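Local coordinates for protein pectinesterase (PDB 4PMH) that hydrolyses the methyl esters of pectin to polygalacturonate and methanol, and probably plays an important role in digesting plant cell walls, at residues I35-A40 with Q160-S165; A53-A58 with E78-P83. All coordinates share one frame; numbering follows the deposited sequence.

Interaction 1. Residues I35-A40 with Q160-S165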
loop_
_atom_site.group_PDB
_atom_site.type_symbol
_atom_site.label_atom_id
_atom_site.label_comp_id
_atom_site.label_asym_id
_atom_site.label_seq_id
_atom_site.Cartn_x
_atom_site.Cartn_y
_atom_site.Cartn_z
ATOM N N ILE A 35 4.089 12.211 14.725
ATOM C CA ILE A 35 5.415 11.953 14.200
ATOM C C ILE A 35 6.209 13.179 14.589
ATOM O O ILE A 35 5.764 14.309 14.390
ATOM C CB ILE A 35 5.455 11.720 12.678
ATOM C CG1 ILE A 35 4.806 10.382 12.325
ATOM C CG2 ILE A 35 6.890 11.676 12.177
ATOM C CD1 ILE A 35 3.317 10.359 12.531
ATOM N N SER A 36 7.358 12.946 15.196
ATOM C CA SER A 36 8.188 14.016 15.681
ATOM C C SER A 36 9.611 13.531 15.559
ATOM O O SER A 36 10.165 12.965 16.509
ATOM C CB SER A 36 7.820 14.371 17.129
ATOM O OG SER A 36 8.571 15.481 17.598
ATOM N N THR A 37 10.175 13.723 14.361
ATOM C CA THR A 37 11.558 13.380 14.055
ATOM C C THR A 37 12.514 14.362 14.752
ATOM O O THR A 37 13.121 15.233 14.120
ATOM C CB THR A 37 11.807 13.373 12.527
ATOM O OG1 THR A 37 11.425 14.628 11.957
ATOM C CG2 THR A 37 10.987 12.276 11.848
ATOM N N SER A 38 12.639 14.202 16.067
ATOM C CA SER A 38 13.259 15.226 16.918
ATOM C C SER A 38 14.698 14.897 17.299
ATOM O O SER A 38 15.282 15.557 18.169
ATOM C CB SER A 38 12.448 15.383 18.197
ATOM O OG SER A 38 13.022 16.373 19.025
ATOM N N LYS A 39 15.260 13.875 16.667
ATOM C CA LYS A 39 16.578 13.380 17.051
ATOM C C LYS A 39 17.036 12.278 16.103
ATOM O O LYS A 39 16.282 11.831 15.231
ATOM C CB LYS A 39 16.572 12.882 18.508
ATOM C CG LYS A 39 15.356 12.060 18.909
ATOM C CD LYS A 39 15.443 11.566 20.348
ATOM C CE LYS A 39 14.111 11.730 21.070
ATOM N NZ LYS A 39 13.889 13.148 21.496
ATOM N N ALA A 40 18.284 11.868 16.257
ATOM C CA ALA A 40 18.842 10.806 15.433
ATOM C C ALA A 40 19.709 9.926 16.312
ATOM O O ALA A 40 20.776 10.339 16.733
ATOM C CB ALA A 40 19.645 11.388 14.286
ATOM N N GLN A 160 7.349 3.927 12.092
ATOM C CA GLN A 160 7.048 5.168 11.418
ATOM C C GLN A 160 8.041 5.346 10.243
ATOM O O GLN A 160 9.259 5.179 10.417
ATOM C CB GLN A 160 7.158 6.354 12.400
ATOM C CG GLN A 160 6.199 6.277 13.588
ATOM C CD GLN A 160 6.331 7.465 14.534
ATOM O OE1 GLN A 160 7.352 8.165 14.539
ATOM N NE2 GLN A 160 5.323 7.673 15.364
ATOM N N ILE A 161 7.514 5.645 9.051
ATOM C CA ILE A 161 8.330 5.897 7.867
ATOM C C ILE A 161 8.014 7.319 7.436
ATOM O O ILE A 161 6.853 7.639 7.194
ATOM C CB ILE A 161 7.998 4.916 6.709
ATOM C CG1 ILE A 161 8.274 3.472 7.103
ATOM C CG2 ILE A 161 8.834 5.262 5.489
ATOM C CD1 ILE A 161 7.792 2.458 6.061
ATOM N N VAL A 162 9.029 8.172 7.350
ATOM C CA VAL A 162 8.801 9.616 7.254
ATOM C C VAL A 162 9.770 10.250 6.275
ATOM O O VAL A 162 10.946 9.898 6.266
ATOM C CB VAL A 162 9.021 10.274 8.628
ATOM C CG1 VAL A 162 8.688 11.764 8.593
ATOM C CG2 VAL A 162 8.222 9.543 9.686
ATOM N N ASN A 163 9.277 11.188 5.466
ATOM C CA ASN A 163 10.140 12.053 4.662
ATOM C C ASN A 163 11.165 11.290 3.800
ATOM O O ASN A 163 12.348 11.560 3.821
ATOM C CB ASN A 163 10.855 13.069 5.572
ATOM C CG ASN A 163 11.507 14.203 4.789
ATOM O OD1 ASN A 163 10.988 14.631 3.766
ATOM N ND2 ASN A 163 12.631 14.696 5.276
ATOM N N LEU A 164 10.706 10.352 3.002
ATOM C CA LEU A 164 11.629 9.661 2.138
ATOM C C LEU A 164 10.858 9.012 1.003
ATOM O O LEU A 164 9.620 8.965 1.014
ATOM C CB LEU A 164 12.454 8.634 2.944
ATOM C CG LEU A 164 11.704 7.589 3.771
ATOM C CD1 LEU A 164 11.124 6.497 2.875
ATOM C CD2 LEU A 164 12.609 6.970 4.827
ATOM N N SER A 165 11.603 8.543 0.018
ATOM C CA SER A 165 11.032 7.960 -1.184
ATOM C C SER A 165 11.452 6.495 -1.290
ATOM O O SER A 165 12.637 6.161 -1.148
ATOM C CB SER A 165 11.532 8.725 -2.413
ATOM O OG SER A 165 11.131 10.094 -2.419
HETATM O O HOH W 1 7.907 10.172 16.229
#
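Ile35, in an irregular segment, passes the strand 160-162 at side-chain rather than backbone distance: its CA is 7.5 Å from the CA of Gln160, the nearest such pair. The contact buries 176 Å² and divides into an apolar part and a water-mediated one. In the first, the side chains of Ile35 and Val162 lie alongside one another and run opposite ways, with Ile35 CG2 3.5 Å from Val162 CG2. A chi1 of -70° puts CG1 of Ile35 beside its backbone N and CG2 opposite that N, and the two branches serve different neighbours: CG1 lies 4.0 Å from CD of the Gln160 amide. Thr37, at the centre of an inverse gamma turn, reaches tip to tip with Val162, its CG2 being 4.0 Å from Val162 CG1. One water carries the polar link. It accepts from Ser36 N at 3.0 Å and donates to Gln160 OE1 at 2.7 Å. The same OE1 is hydrogen-bonded to Thr90 OG1, while NE2 of Gln160 pairs with Gln189 OE1, so both ends of this buried amide have partners and its rotation is probably fixed. Thr90, Gln160 and Gln189 form a run of hydrogen-bonded polar side chains across three neighbouring strands, on what is probably the outer face of the sheet, as expected of stacked coils in the right-handed parallel beta-helix of pectinesterases, here overlaid by the 35-40 loop.

Interaction 2. Residues A53-A58 with E78-P83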
loop_
_atom_site.group_PDB
_atom_site.type_symbol
_atom_site.label_atom_id
_atom_site.label_comp_id
_atom_site.label_asym_id
_atom_site.label_seq_id
_atom_site.Cartn_x
_atom_site.Cartn_y
_atom_site.Cartn_z
ATOM N N ALA A 53 22.148 -1.756 8.226
ATOM C CA ALA A 53 23.042 -1.706 9.386
ATOM C C ALA A 53 22.502 -0.834 10.514
ATOM O O ALA A 53 22.662 -1.167 11.679
ATOM C CB ALA A 53 24.436 -1.241 8.994
ATOM N N ALA A 54 21.864 0.275 10.173
ATOM C CA ALA A 54 21.272 1.146 11.195
ATOM C C ALA A 54 20.049 0.457 11.825
ATOM O O ALA A 54 19.851 0.532 13.018
ATOM C CB ALA A 54 20.876 2.474 10.597
ATOM N N VAL A 55 19.231 -0.200 10.991
ATOM C CA VAL A 55 18.036 -0.923 11.436
ATOM C C VAL A 55 18.454 -2.019 12.407
ATOM O O VAL A 55 17.868 -2.164 13.495
ATOM C CB VAL A 55 17.240 -1.526 10.246
ATOM C CG1 VAL A 55 16.224 -2.569 10.710
ATOM C CG2 VAL A 55 16.576 -0.423 9.442
ATOM N N ASN A 56 19.505 -2.742 12.024
ATOM C CA ASN A 56 20.023 -3.831 12.809
ATOM C C ASN A 56 20.489 -3.321 14.161
ATOM O O ASN A 56 20.214 -3.935 15.184
ATOM C CB ASN A 56 21.213 -4.488 12.112
ATOM C CG ASN A 56 20.817 -5.327 10.910
ATOM O OD1 ASN A 56 19.640 -5.605 10.674
ATOM N ND2 ASN A 56 21.818 -5.758 10.147
ATOM N N ALA A 57 21.213 -2.214 14.166
ATOM C CA ALA A 57 21.710 -1.654 15.433
ATOM C C ALA A 57 20.569 -1.331 16.387
ATOM O O ALA A 57 20.618 -1.696 17.563
ATOM C CB ALA A 57 22.568 -0.412 15.194
ATOM N N ALA A 58 19.550 -0.655 15.862
ATOM C CA ALA A 58 18.376 -0.267 16.652
ATOM C C ALA A 58 17.599 -1.483 17.190
ATOM O O ALA A 58 17.210 -1.520 18.361
ATOM C CB ALA A 58 17.461 0.634 15.828
ATOM N N GLU A 78 19.351 -0.509 -2.351
ATOM C CA GLU A 78 19.322 -1.549 -1.352
ATOM C C GLU A 78 17.908 -1.811 -0.900
ATOM O O GLU A 78 17.023 -1.022 -1.171
ATOM C CB GLU A 78 20.171 -1.152 -0.129
ATOM C CG GLU A 78 20.204 0.326 0.192
ATOM C CD GLU A 78 21.413 0.713 1.065
ATOM O OE1 GLU A 78 21.342 0.506 2.282
ATOM O OE2 GLU A 78 22.418 1.248 0.552
ATOM N N VAL A 79 17.715 -2.944 -0.245
ATOM C CA VAL A 79 16.494 -3.198 0.510
ATOM C C VAL A 79 16.630 -2.715 1.947
ATOM O O VAL A 79 17.745 -2.491 2.445
ATOM C CB VAL A 79 16.116 -4.686 0.537
ATOM C CG1 VAL A 79 15.738 -5.164 -0.853
ATOM C CG2 VAL A 79 17.218 -5.541 1.145
ATOM N N VAL A 80 15.485 -2.575 2.604
ATOM C CA VAL A 80 15.404 -2.307 4.047
ATOM C C VAL A 80 14.379 -3.270 4.624
ATOM O O VAL A 80 13.206 -3.236 4.234
ATOM C CB VAL A 80 14.969 -0.858 4.323
ATOM C CG1 VAL A 80 14.952 -0.569 5.820
ATOM C CG2 VAL A 80 15.874 0.115 3.589
ATOM N N TYR A 81 14.834 -4.159 5.506
ATOM C CA TYR A 81 14.001 -5.198 6.081
ATOM C C TYR A 81 13.884 -4.909 7.564
ATOM O O TYR A 81 14.901 -4.826 8.267
ATOM C CB TYR A 81 14.607 -6.592 5.904
ATOM C CG TYR A 81 14.575 -7.195 4.505
ATOM C CD1 TYR A 81 13.939 -6.571 3.447
ATOM C CD2 TYR A 81 15.174 -8.432 4.260
ATOM C CE1 TYR A 81 13.929 -7.140 2.186
ATOM C CE2 TYR A 81 15.148 -9.024 3.003
ATOM C CZ TYR A 81 14.530 -8.368 1.973
ATOM O OH TYR A 81 14.520 -8.932 0.712
ATOM N N ILE A 82 12.647 -4.739 8.024
ATOM C CA ILE A 82 12.366 -4.608 9.463
ATOM C C ILE A 82 11.699 -5.887 9.933
ATOM O O ILE A 82 10.510 -6.068 9.717
ATOM C CB ILE A 82 11.435 -3.423 9.829
ATOM C CG1 ILE A 82 11.751 -2.155 9.034
ATOM C CG2 ILE A 82 11.456 -3.205 11.339
ATOM C CD1 ILE A 82 12.982 -1.383 9.437
ATOM N N PRO A 83 12.462 -6.798 10.566
ATOM C CA PRO A 83 11.877 -8.011 11.117
ATOM C C PRO A 83 11.080 -7.712 12.387
ATOM O O PRO A 83 11.230 -6.648 12.970
ATOM C CB PRO A 83 13.103 -8.866 11.436
ATOM C CG PRO A 83 14.134 -7.866 11.810
ATOM C CD PRO A 83 13.883 -6.676 10.922
#
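Val55 on helix 53-58 faces strand 80-82 with the two axes nearly parallel, 16° apart and 8.7 Å at closest approach; its CA is 7.0 Å from that of Ile82. The interface is small, 131 Å², and Val55 supplies most of the helix side. With chi1 at 165°, CG1 lies anti to the backbone N and extends to the strand backbone, 3.6 Å from Tyr81 O, a van der Waals approach. The CD1 methyl of Ile82 fits against both branches of the valine, 3.7 Å from Val55 CG1 and equally 3.7 Å from Val55 CG2, because a chi2 of -75° folds it out of the extended form and toward the helix; the isoleucine chain runs roughly perpendicular to the valine. Val80 CG1 adds a looser contact, 4.0 Å from Val55 CG2.

Strand 80-82 is outermost in its sheet, bonded through Val80 and Ile82 to the 152-154 strand on one edge, and the helix covers the other. This is consistent with the helix that caps the N-terminal end of a right-handed parallel beta-helix. Replacing Val55 by alanine would remove both gamma methyls, which is likely to leave Ile82 CD1 and Val80 CG1 without their apolar mate and open a gap between helix and strand edge.

Polar bonds flank this apolar patch. Tyr81 N, on the edge turned to the helix, donates to Gln52 OE1, and Gln52 NE2 in turn bonds Asn56 OD1. Glu78 OE1 meets Ile51 N at the helix start, whereas the Tyr81 side chain leads away from the helix to Tyr116 OH.

In the fold
The centres of interactions 1 and 2 are 15 Å apart and their nearest atoms about 7 Å. Along the chain the order is 35-40, 53-58, 78-83, 160-165, so the chain forms interaction 2 wholly between the two partners of interaction 1. Strand 89-93 relates them: Thr37 and Val162 rest on Tyr92, whereas Ala58 and Ile82 touch Leu89, with Ile82 also on Ile91. The alternation of these residues indicates that the loop packs outside the ten-stranded sheet and the contact of helix 53-58 with strand 80-82 lies toward the interior. The 35-40 loop leads through strand 42-44 into helix 51-61, so both contacts belong to the N-terminal end of the beta-helix, away from the probable catalytic and substrate-binding residues.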